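Local coordinates for protein glutamine cyclotransferase (Xanthomonas campestris, PDB 3MBR) that probably catalyses the cyclisation of N-terminal glutamine to pyroglutamate in peptides and proteins, and carries a bound calcium ion inside its beta-propeller, at residues Glu106-Thr111 / Leu149-Glu154. The protein carries 1 engineered substitution. Residues are numbered along the deposited sequence; the frame is centred on the assembly and turned at random.
Sequences EGWALT and LDNLNE. With CA (calcium ion), chain B.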
# COMPACT_ATOMS: atom_id res chain seq x y z
N GLU A 106 10.94 1.52 -11.24
CA GLU A 106 10.09 0.42 -10.86
C GLU A 106 8.89 1.03 -10.12
O GLU A 106 8.99 2.08 -9.56
CB GLU A 106 10.85 -0.56 -9.92
CG GLU A 106 11.88 -1.46 -10.67
CD GLU A 106 12.50 -2.56 -9.82
OE1 GLU A 106 12.19 -2.68 -8.58
OE2 GLU A 106 13.33 -3.32 -10.41
N GLY A 107 7.75 0.40 -10.23
CA GLY A 107 6.57 0.91 -9.53
C GLY A 107 6.32 -0.05 -8.39
O GLY A 107 6.15 -1.29 -8.60
N TRP A 108 6.37 0.48 -7.18
CA TRP A 108 6.09 -0.35 -6.00
C TRP A 108 4.76 -0.05 -5.37
O TRP A 108 3.91 -0.93 -5.38
CB TRP A 108 7.25 -0.20 -4.99
CG TRP A 108 8.53 -0.92 -5.39
CD1 TRP A 108 9.10 -0.96 -6.61
CD2 TRP A 108 9.42 -1.56 -4.52
NE1 TRP A 108 10.31 -1.66 -6.56
CE2 TRP A 108 10.49 -2.06 -5.27
CE3 TRP A 108 9.40 -1.81 -3.16
CZ2 TRP A 108 11.56 -2.78 -4.69
CZ3 TRP A 108 10.46 -2.57 -2.58
CH2 TRP A 108 11.55 -3.00 -3.34
N ALA A 109 4.56 1.17 -4.87
CA ALA A 109 3.32 1.45 -4.15
C ALA A 109 2.85 2.90 -4.39
O ALA A 109 3.65 3.76 -4.80
CB ALA A 109 3.41 1.11 -2.70
N LEU A 110 1.57 3.14 -4.11
CA LEU A 110 0.98 4.47 -4.28
C LEU A 110 0.09 4.78 -3.13
O LEU A 110 -0.52 3.84 -2.60
CB LEU A 110 0.03 4.51 -5.54
CG LEU A 110 0.66 4.55 -6.88
CD1 LEU A 110 -0.40 4.38 -7.98
CD2 LEU A 110 1.42 5.92 -7.08
N THR A 111 -0.09 6.05 -2.79
CA THR A 111 -1.22 6.46 -1.98
C THR A 111 -1.53 7.91 -2.39
O THR A 111 -0.96 8.38 -3.36
CB THR A 111 -0.98 6.29 -0.47
OG1 THR A 111 -2.21 6.56 0.22
CG2 THR A 111 0.11 7.24 0.09
N LEU A 149 15.79 5.44 4.19
CA LEU A 149 14.96 4.24 4.29
C LEU A 149 14.35 3.88 2.92
O LEU A 149 13.48 4.62 2.43
CB LEU A 149 13.90 4.53 5.39
CG LEU A 149 12.95 3.41 5.70
CD1 LEU A 149 13.79 2.32 6.43
CD2 LEU A 149 11.84 3.97 6.61
N ASP A 150 14.79 2.75 2.32
CA ASP A 150 14.29 2.31 1.01
C ASP A 150 13.54 0.99 1.13
O ASP A 150 13.17 0.64 2.28
CB ASP A 150 15.50 2.24 0.04
CG ASP A 150 16.48 1.09 0.34
OD1 ASP A 150 17.59 1.11 -0.31
OD2 ASP A 150 16.18 0.14 1.16
N ASN A 151 13.15 0.36 0.02
CA ASN A 151 12.38 -0.89 0.06
C ASN A 151 11.10 -0.69 0.81
O ASN A 151 10.67 -1.56 1.54
CB ASN A 151 13.19 -2.07 0.68
CG ASN A 151 14.04 -2.73 -0.32
OD1 ASN A 151 13.65 -3.76 -0.93
ND2 ASN A 151 15.21 -2.20 -0.49
N LEU A 152 10.30 0.22 0.30
CA LEU A 152 8.97 0.53 0.88
C LEU A 152 7.86 -0.06 0.04
O LEU A 152 7.61 0.43 -1.12
CB LEU A 152 8.82 1.99 1.01
CG LEU A 152 9.86 2.72 1.84
CD1 LEU A 152 9.71 4.24 1.90
CD2 LEU A 152 10.11 2.19 3.31
N ASN A 153 7.39 -1.27 0.37
CA ASN A 153 6.64 -2.06 -0.62
C ASN A 153 5.12 -1.63 -0.51
O ASN A 153 4.30 -2.13 -1.35
CB ASN A 153 6.79 -3.64 -0.46
CG ASN A 153 6.02 -4.19 0.79
OD1 ASN A 153 5.69 -3.46 1.67
ND2 ASN A 153 5.76 -5.45 0.85
N GLU A 154 4.71 -0.79 0.48
CA GLU A 154 3.30 -0.34 0.50
C GLU A 154 3.20 0.97 1.22
O GLU A 154 3.95 1.21 2.20
CB GLU A 154 2.46 -1.43 1.22
CG GLU A 154 0.99 -1.09 1.54
CD GLU A 154 0.03 -0.75 0.38
OE1 GLU A 154 -1.20 -0.75 0.61
OE2 GLU A 154 0.54 -0.34 -0.71
CA CA B . -2.45 1.40 0.76
O HOH W 1 -0.28 0.74 -3.19
O HOH W 2 -2.56 2.43 -1.43
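Trp108 meets the segment Leu149-Glu154 with the benzene edge of its indole, whose rim atoms run past three consecutive residues. Trp108 CH2 comes to 3.3 Å from Asn151 OD1, and Trp108 CE3 lies 3.5 Å from Leu152 O and 3.8 Å from Asn153 CA, all near the ring plane. The ring and the Asn151 amide are turned 79° apart, and OD1 meets the rim at CH2. One residue on, Ala109 presses CB to 3.5 Å from Glu154 CA. No direct hydrogen bond crosses here; water closes the gap instead, one molecule accepting from Leu110 N and donating to Glu154 OE2. Ala109-Thr111 and Leu152-Glu154 lie on the innermost strands of two successive blades of the beta-propeller, facing each other near the central channel, where side chains and solvent do the joining. In that channel Glu154 OE1 binds the calcium ion at 2.5 Å, its chain bent at chi2 (61°), and a second water bridges the ion to Leu110 O. Leu155 O and Glu156 OE2, from Glu154's own strand, also bind the metal, while Leu26 O and Ile209 O bring in other blades. At the pyrrole edge, Trp108 NE1 donates to Glu106 OE1 at 2.9 Å, the carboxylate oxygen lying close to the ring plane and offering its anti lone pair, which favours this ring rotation. Asn151 is steadied by ND2, which approaches Asp150 OD2 from above the carboxylate plane in a nearly straight bond (173°), and by OD1 accepting from Trp167 NE1. Trp108 and Ala109 both pair with Ser120 in a classic beta bulge, and the hydroxyl of the same serine hydrogen-bonds Leu152 O, tying the bulge to the next blade.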